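PDB 5HMQ: 3-dehydroshikimate dehydratase from Pseudomonas putida, which catalyses the metal-dependent dehydration of 3-dehydroshikimate to protocatechuate, a common intermediate in the degradation of quinate and shikimate. Local coordinates for residues L320-V333 against L336-E348. Residues are numbered along the deposited sequence; the frame is centred on the assembly and turned at random.
Sequences LGFAEAGKHRSKEV and LRQGDINIVLNAE
Gln338 lays its side chain across one face of the Phe322 ring, a clear case of an amide serving an aromatic ring and a helix end at once. Gln338 CB makes a CH-pi contact with the Phe322 ring, 3.9 Å from its centroid, and the amide plane stands 84° from that of the ring. Fully extended, with CG anti to the backbone N (chi1 178°), the chain sets Gln338 NE2 over the rim of the ring near Phe322 CD1, where it donates to Leu320 O at 3.2 Å from above the carbonyl plane. This is the end of helix 307-319, which Gly321 closes in a Schellman motif. Gln338 OE1 accepts from Leu440 N. Ile341 CG2 meets the ring edge at Phe322 CE2, 3.7 Å away, while Ile343 CD1 approaches CZ obliquely. Beside this cluster, Ala323 and Arg337 form an antiparallel hydrogen-bonded pair, with Ala323 N to Arg337 O at 2.9 Å.

At the far end, Glu348 bends at chi2 (75°), and Glu332 N donates to Glu348 OE1 at 2.9 Å from above the carboxylate plane. Glu332 O in turn accepts from Ala347 N, and Val333 CG1 packs on Val344 CG1 at 3.5 Å. Asn346 OD1 accepts from Glu348 N in an Asx turn, while Asn346 ND2 is hydrogen-bonded to Glu302 OE2.

Strand 295-304, helix 307-319 and strands 323-328, 333-338 and 341-346 form a beta-alpha-beta-beta-beta unit of the VOC fold. Leu317 covers Phe322, Leu336 and Ile343, strand 295-304 flanks strand 341-346, and strand 428-430 borders strand 323-328.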
ATOM      1  N   LEU C 320     -27.325 -17.571  18.077  1.00 50.82           N
ATOM      2  CA  LEU C 320     -26.576 -16.875  19.120  1.00 50.65           C
ATOM      3  C   LEU C 320     -27.470 -16.154  20.125  1.00 48.99           C
ATOM      4  O   LEU C 320     -26.952 -15.457  21.005  1.00 50.53           O
ATOM      5  CB  LEU C 320     -25.598 -15.877  18.491  1.00 48.67           C
ATOM      6  CG  LEU C 320     -24.313 -16.500  17.948  1.00 49.84           C
ATOM      7  CD1 LEU C 320     -23.634 -15.559  16.953  1.00 47.59           C
ATOM      8  CD2 LEU C 320     -23.364 -16.844  19.105  1.00 46.55           C
ATOM      9  N   GLY C 321     -28.787 -16.305  20.022  1.00 50.99           N
ATOM     10  CA  GLY C 321     -29.702 -15.795  21.019  1.00 51.38           C
ATOM     11  C   GLY C 321     -30.441 -14.528  20.659  1.00 52.53           C
ATOM     12  O   GLY C 321     -31.165 -13.999  21.509  1.00 55.54           O
ATOM     13  N   PHE C 322     -30.284 -14.020  19.440  1.00 50.97           N
ATOM     14  CA  PHE C 322     -30.941 -12.782  19.054  1.00 49.06           C
ATOM     15  C   PHE C 322     -32.386 -13.050  18.653  1.00 50.40           C
ATOM     16  O   PHE C 322     -32.702 -14.091  18.067  1.00 52.96           O
ATOM     17  CB  PHE C 322     -30.192 -12.106  17.904  1.00 48.27           C
ATOM     18  CG  PHE C 322     -28.886 -11.486  18.313  1.00 48.92           C
ATOM     19  CD1 PHE C 322     -27.730 -12.247  18.370  1.00 49.49           C
ATOM     20  CD2 PHE C 322     -28.813 -10.143  18.646  1.00 47.18           C
ATOM     21  CE1 PHE C 322     -26.529 -11.682  18.750  1.00 52.06           C
ATOM     22  CE2 PHE C 322     -27.614  -9.573  19.027  1.00 46.61           C
ATOM     23  CZ  PHE C 322     -26.470 -10.342  19.079  1.00 47.50           C
ATOM     24  N   ALA C 323     -33.264 -12.110  18.984  1.00 54.05           N
ATOM     25  CA  ALA C 323     -34.668 -12.174  18.606  1.00 55.85           C
ATOM     26  C   ALA C 323     -34.917 -11.313  17.377  1.00 55.46           C
ATOM     27  O   ALA C 323     -34.296 -10.261  17.206  1.00 60.07           O
ATOM     28  CB  ALA C 323     -35.567 -11.711  19.752  1.00 56.61           C
ATOM     29  N   GLU C 324     -35.818 -11.772  16.514  1.00 58.08           N
ATOM     30  CA  GLU C 324     -36.265 -10.973  15.377  1.00 58.91           C
ATOM     31  C   GLU C 324     -37.135  -9.840  15.899  1.00 59.02           C
ATOM     32  O   GLU C 324     -38.330 -10.018  16.139  1.00 60.97           O
ATOM     33  CB  GLU C 324     -37.030 -11.835  14.381  1.00 59.80           C
ATOM     34  CG  GLU C 324     -36.235 -12.993  13.813  1.00 63.13           C
ATOM     35  CD  GLU C 324     -36.957 -13.689  12.676  1.00 66.43           C
ATOM     36  OE1 GLU C 324     -36.880 -13.192  11.533  1.00 68.21           O
ATOM     37  OE2 GLU C 324     -37.601 -14.730  12.927  1.00 66.07           O
ATOM     38  N   ALA C 325     -36.546  -8.657  16.059  1.00 63.53           N
ATOM     39  CA  ALA C 325     -37.281  -7.558  16.667  1.00 61.27           C
ATOM     40  C   ALA C 325     -38.254  -6.896  15.703  1.00 66.13           C
ATOM     41  O   ALA C 325     -39.079  -6.091  16.143  1.00 68.39           O
ATOM     42  CB  ALA C 325     -36.308  -6.511  17.216  1.00 57.66           C
ATOM     43  N   GLY C 326     -38.212  -7.245  14.420  1.00 65.65           N
ATOM     44  CA  GLY C 326     -39.130  -6.661  13.462  1.00 65.46           C
ATOM     45  C   GLY C 326     -38.492  -6.284  12.141  1.00 63.07           C
ATOM     46  O   GLY C 326     -37.265  -6.251  12.015  1.00 60.15           O
ATOM     47  N   LYS C 327     -39.327  -6.002  11.146  1.00 64.94           N
ATOM     48  CA  LYS C 327     -38.884  -5.655   9.806  1.00 63.56           C
ATOM     49  C   LYS C 327     -39.139  -4.176   9.549  1.00 62.41           C
ATOM     50  O   LYS C 327     -40.053  -3.578  10.124  1.00 62.06           O
ATOM     51  CB  LYS C 327     -39.610  -6.504   8.754  1.00 63.84           C
ATOM     52  CG  LYS C 327     -39.189  -6.240   7.311  1.00 63.33           C
ATOM     53  CD  LYS C 327     -39.646  -7.347   6.377  1.00 64.50           C
ATOM     54  CE  LYS C 327     -39.390  -6.976   4.925  1.00 66.61           C
ATOM     55  NZ  LYS C 327     -40.083  -7.894   3.978  1.00 69.26           N
ATOM     56  N   HIS C 328     -38.295  -3.582   8.706  1.00 64.40           N
ATOM     57  CA  HIS C 328     -38.515  -2.214   8.259  1.00 63.97           C
ATOM     58  C   HIS C 328     -39.877  -2.100   7.583  1.00 63.33           C
ATOM     59  O   HIS C 328     -40.368  -3.046   6.964  1.00 65.14           O
ATOM     60  CB  HIS C 328     -37.403  -1.797   7.295  1.00 66.91           C
ATOM     61  CG  HIS C 328     -37.284  -0.319   7.097  1.00 68.27           C
ATOM     62  ND1 HIS C 328     -37.983   0.360   6.122  1.00 69.02           N
ATOM     63  CD2 HIS C 328     -36.536   0.610   7.739  1.00 66.95           C
ATOM     64  CE1 HIS C 328     -37.676   1.643   6.175  1.00 69.49           C
ATOM     65  NE2 HIS C 328     -36.802   1.822   7.149  1.00 67.78           N
ATOM     66  N   ARG C 329     -40.494  -0.924   7.709  1.00 67.38           N
ATOM     67  CA  ARG C 329     -41.853  -0.763   7.201  1.00 68.80           C
ATOM     68  C   ARG C 329     -41.907  -0.738   5.676  1.00 68.31           C
ATOM     69  O   ARG C 329     -42.932  -1.109   5.094  1.00 70.01           O
ATOM     70  CB  ARG C 329     -42.500   0.491   7.787  1.00 67.74           C
ATOM     71  CG  ARG C 329     -42.468   0.530   9.306  1.00 69.72           C
ATOM     72  CD  ARG C 329     -43.152   1.771   9.845  1.00 72.35           C
ATOM     73  NE  ARG C 329     -42.620   2.164  11.147  1.00 75.81           N
ATOM     74  CZ  ARG C 329     -43.371   2.536  12.177  1.00 77.51           C
ATOM     75  NH1 ARG C 329     -44.691   2.545  12.067  1.00 79.09           N
ATOM     76  NH2 ARG C 329     -42.805   2.886  13.320  1.00 76.76           N
ATOM     77  N   SER C 330     -40.838  -0.297   5.010  1.00 64.68           N
ATOM     78  CA  SER C 330     -40.887  -0.167   3.557  1.00 65.74           C
ATOM     79  C   SER C 330     -39.704  -0.836   2.866  1.00 66.66           C
ATOM     80  O   SER C 330     -39.803  -1.217   1.695  1.00 70.17           O
ATOM     81  CB  SER C 330     -40.951   1.311   3.163  1.00 63.58           C
ATOM     82  OG  SER C 330     -39.950   2.059   3.829  1.00 61.72           O
ATOM     83  N   LYS C 331     -38.588  -0.987   3.570  1.00 63.51           N
ATOM     84  CA  LYS C 331     -37.371  -1.534   2.989  1.00 63.06           C
ATOM     85  C   LYS C 331     -37.135  -2.969   3.452  1.00 64.19           C
ATOM     86  O   LYS C 331     -37.734  -3.447   4.418  1.00 63.67           O
ATOM     87  CB  LYS C 331     -36.165  -0.662   3.346  1.00 63.75           C
ATOM     88  CG  LYS C 331     -36.319   0.792   2.940  1.00 63.30           C
ATOM     89  CD  LYS C 331     -35.191   1.640   3.496  1.00 60.27           C
ATOM     90  CE  LYS C 331     -35.259   3.060   2.961  1.00 60.55           C
ATOM     91  NZ  LYS C 331     -34.187   3.915   3.540  1.00 64.64           N
ATOM     92  N   GLU C 332     -36.241  -3.656   2.736  1.00 59.56           N
ATOM     93  CA  GLU C 332     -35.844  -5.022   3.078  1.00 59.42           C
ATOM     94  C   GLU C 332     -34.745  -4.969   4.140  1.00 57.96           C
ATOM     95  O   GLU C 332     -33.577  -5.288   3.909  1.00 57.61           O
ATOM     96  CB  GLU C 332     -35.402  -5.777   1.834  1.00 59.10           C
ATOM     97  CG  GLU C 332     -36.547  -6.079   0.881  1.00 59.66           C
ATOM     98  CD  GLU C 332     -37.619  -6.935   1.530  1.00 61.43           C
ATOM     99  OE1 GLU C 332     -37.305  -8.073   1.940  1.00 61.86           O
ATOM    100  OE2 GLU C 332     -38.772  -6.464   1.642  1.00 62.51           O
ATOM    101  N   VAL C 333     -35.156  -4.571   5.342  1.00 56.96           N
ATOM    102  CA  VAL C 333     -34.255  -4.326   6.461  1.00 58.77           C
ATOM    103  C   VAL C 333     -34.792  -5.055   7.682  1.00 57.80           C
ATOM    104  O   VAL C 333     -35.938  -4.832   8.084  1.00 58.50           O
ATOM    105  CB  VAL C 333     -34.108  -2.824   6.754  1.00 59.55           C
ATOM    106  CG1 VAL C 333     -33.407  -2.604   8.076  1.00 58.08           C
ATOM    107  CG2 VAL C 333     -33.336  -2.137   5.633  1.00 58.02           C
ATOM    108  N   LEU C 336     -32.493  -7.212  14.569  1.00 52.01           N
ATOM    109  CA  LEU C 336     -32.365  -8.261  15.570  1.00 52.73           C
ATOM    110  C   LEU C 336     -31.795  -7.663  16.847  1.00 54.57           C
ATOM    111  O   LEU C 336     -30.996  -6.723  16.813  1.00 52.20           O
ATOM    112  CB  LEU C 336     -31.481  -9.431  15.105  1.00 48.07           C
ATOM    113  CG  LEU C 336     -32.074 -10.390  14.069  1.00 51.59           C
ATOM    114  CD1 LEU C 336     -31.987  -9.834  12.654  1.00 52.09           C
ATOM    115  CD2 LEU C 336     -31.481 -11.792  14.182  1.00 54.03           C
ATOM    116  N   ARG C 337     -32.223  -8.215  17.980  1.00 55.61           N
ATOM    117  CA  ARG C 337     -31.990  -7.577  19.263  1.00 55.13           C
ATOM    118  C   ARG C 337     -31.682  -8.628  20.318  1.00 54.97           C
ATOM    119  O   ARG C 337     -32.263  -9.718  20.310  1.00 54.74           O
ATOM    120  CB  ARG C 337     -33.226  -6.756  19.649  1.00 56.03           C
ATOM    121  CG  ARG C 337     -33.019  -5.677  20.679  1.00 57.83           C
ATOM    122  CD  ARG C 337     -34.289  -4.842  20.759  1.00 60.11           C
ATOM    123  NE  ARG C 337     -34.007  -3.409  20.788  1.00 63.00           N
ATOM    124  CZ  ARG C 337     -34.896  -2.466  20.489  1.00 61.56           C
ATOM    125  NH1 ARG C 337     -36.129  -2.803  20.136  1.00 60.83           N
ATOM    126  NH2 ARG C 337     -34.551  -1.187  20.542  1.00 59.93           N
ATOM    127  N   GLN C 338     -30.764  -8.295  21.222  1.00 48.67           N
ATOM    128  CA  GLN C 338     -30.487  -9.129  22.391  1.00 48.01           C
ATOM    129  C   GLN C 338     -29.786  -8.272  23.427  1.00 48.82           C
ATOM    130  O   GLN C 338     -28.694  -7.756  23.165  1.00 49.97           O
ATOM    131  CB  GLN C 338     -29.625 -10.338  22.028  1.00 50.78           C
ATOM    132  CG  GLN C 338     -29.264 -11.204  23.228  1.00 52.53           C
ATOM    133  CD  GLN C 338     -28.506 -12.462  22.847  1.00 50.39           C
ATOM    134  OE1 GLN C 338     -28.213 -13.302  23.696  1.00 50.07           O
ATOM    135  NE2 GLN C 338     -28.177 -12.593  21.568  1.00 49.62           N
ATOM    136  N   GLY C 339     -30.395  -8.135  24.598  1.00 47.99           N
ATOM    137  CA  GLY C 339     -29.826  -7.277  25.623  1.00 46.81           C
ATOM    138  C   GLY C 339     -29.738  -5.841  25.141  1.00 48.92           C
ATOM    139  O   GLY C 339     -30.739  -5.231  24.740  1.00 47.69           O
ATOM    140  N   ASP C 340     -28.529  -5.288  25.149  1.00 48.78           N
ATOM    141  CA  ASP C 340     -28.291  -3.942  24.657  1.00 52.19           C
ATOM    142  C   ASP C 340     -27.638  -3.966  23.276  1.00 52.03           C
ATOM    143  O   ASP C 340     -27.155  -2.933  22.801  1.00 51.73           O
ATOM    144  CB  ASP C 340     -27.418  -3.190  25.676  1.00 53.93           C
ATOM    145  CG  ASP C 340     -27.215  -1.730  25.335  1.00 61.52           C
ATOM    146  OD1 ASP C 340     -28.143  -0.935  25.597  1.00 66.49           O
ATOM    147  OD2 ASP C 340     -26.133  -1.371  24.816  1.00 63.10           O
ATOM    148  N   ILE C 341     -27.677  -5.111  22.596  1.00 47.76           N
ATOM    149  CA  ILE C 341     -27.108  -5.271  21.263  1.00 46.95           C
ATOM    150  C   ILE C 341     -28.224  -5.148  20.237  1.00 47.93           C
ATOM    151  O   ILE C 341     -29.217  -5.882  20.299  1.00 47.84           O
ATOM    152  CB  ILE C 341     -26.384  -6.619  21.123  1.00 48.24           C
ATOM    153  CG1 ILE C 341     -25.490  -6.877  22.337  1.00 49.08           C
ATOM    154  CG2 ILE C 341     -25.569  -6.656  19.841  1.00 45.28           C
ATOM    155  CD1 ILE C 341     -25.201  -8.345  22.586  1.00 49.79           C
ATOM    156  N   ASN C 342     -28.065  -4.219  19.297  1.00 50.12           N
ATOM    157  CA  ASN C 342     -28.971  -4.062  18.168  1.00 48.52           C
ATOM    158  C   ASN C 342     -28.194  -4.298  16.881  1.00 48.74           C
ATOM    159  O   ASN C 342     -27.125  -3.713  16.684  1.00 48.99           O
ATOM    160  CB  ASN C 342     -29.614  -2.673  18.164  1.00 46.88           C
ATOM    161  CG  ASN C 342     -30.428  -2.407  19.414  1.00 51.01           C
ATOM    162  OD1 ASN C 342     -31.485  -3.005  19.618  1.00 51.86           O
ATOM    163  ND2 ASN C 342     -29.937  -1.512  20.264  1.00 49.31           N
ATOM    164  N   ILE C 343     -28.718  -5.163  16.017  1.00 46.79           N
ATOM    165  CA  ILE C 343     -28.065  -5.503  14.758  1.00 47.51           C
ATOM    166  C   ILE C 343     -29.070  -5.327  13.630  1.00 48.65           C
ATOM    167  O   ILE C 343     -30.173  -5.881  13.683  1.00 48.18           O
ATOM    168  CB  ILE C 343     -27.503  -6.937  14.771  1.00 46.22           C
ATOM    169  CG1 ILE C 343     -26.354  -7.039  15.772  1.00 47.96           C
ATOM    170  CG2 ILE C 343     -27.021  -7.330  13.383  1.00 46.11           C
ATOM    171  CD1 ILE C 343     -25.795  -8.426  15.929  1.00 47.77           C
ATOM    172  N   VAL C 344     -28.693  -4.550  12.619  1.00 49.53           N
ATOM    173  CA  VAL C 344     -29.558  -4.233  11.488  1.00 47.80           C
ATOM    174  C   VAL C 344     -29.029  -4.978  10.267  1.00 48.30           C
ATOM    175  O   VAL C 344     -27.871  -4.794   9.872  1.00 47.14           O
ATOM    176  CB  VAL C 344     -29.605  -2.719  11.233  1.00 47.88           C
ATOM    177  CG1 VAL C 344     -30.483  -2.401  10.031  1.00 47.83           C
ATOM    178  CG2 VAL C 344     -30.050  -1.966  12.491  1.00 44.50           C
ATOM    179  N   LEU C 345     -29.870  -5.821   9.668  1.00 45.90           N
ATOM    180  CA  LEU C 345     -29.526  -6.545   8.449  1.00 47.93           C
ATOM    181  C   LEU C 345     -30.136  -5.804   7.262  1.00 51.62           C
ATOM    182  O   LEU C 345     -31.356  -5.819   7.072  1.00 51.05           O
ATOM    183  CB  LEU C 345     -30.016  -7.990   8.511  1.00 46.36           C
ATOM    184  CG  LEU C 345     -29.507  -8.854   9.668  1.00 47.73           C
ATOM    185  CD1 LEU C 345     -29.978 -10.291   9.506  1.00 46.30           C
ATOM    186  CD2 LEU C 345     -27.988  -8.793   9.763  1.00 45.48           C
ATOM    187  N   ASN C 346     -29.286  -5.148   6.477  1.00 50.01           N
ATOM    188  CA  ASN C 346     -29.719  -4.275   5.388  1.00 47.41           C
ATOM    189  C   ASN C 346     -29.585  -5.044   4.077  1.00 46.94           C
ATOM    190  O   ASN C 346     -28.479  -5.239   3.566  1.00 44.61           O
ATOM    191  CB  ASN C 346     -28.895  -2.991   5.389  1.00 48.05           C
ATOM    192  CG  ASN C 346     -29.350  -1.992   4.338  1.00 47.03           C
ATOM    193  OD1 ASN C 346     -30.289  -2.242   3.584  1.00 51.45           O
ATOM    194  ND2 ASN C 346     -28.691  -0.839   4.301  1.00 45.57           N
ATOM    195  N   ALA C 347     -30.720  -5.492   3.539  1.00 50.34           N
ATOM    196  CA  ALA C 347     -30.763  -6.180   2.256  1.00 52.40           C
ATOM    197  C   ALA C 347     -31.471  -5.367   1.181  1.00 52.75           C
ATOM    198  O   ALA C 347     -31.799  -5.910   0.120  1.00 52.51           O
ATOM    199  CB  ALA C 347     -31.438  -7.546   2.410  1.00 53.51           C
ATOM    200  N   GLU C 348     -31.719  -4.088   1.429  1.00 55.52           N
ATOM    201  CA  GLU C 348     -32.392  -3.235   0.456  1.00 58.06           C
ATOM    202  C   GLU C 348     -31.485  -2.990  -0.744  1.00 57.14           C
ATOM    203  O   GLU C 348     -30.372  -2.477  -0.573  1.00 58.00           O
ATOM    204  CB  GLU C 348     -32.792  -1.911   1.101  1.00 58.01           C
ATOM    205  CG  GLU C 348     -33.483  -0.926   0.165  1.00 57.53           C
ATOM    206  CD  GLU C 348     -34.926  -1.296  -0.144  1.00 59.52           C
ATOM    207  OE1 GLU C 348     -35.374  -2.393   0.253  1.00 59.25           O
ATOM    208  OE2 GLU C 348     -35.620  -0.478  -0.784  1.00 60.77           O
TER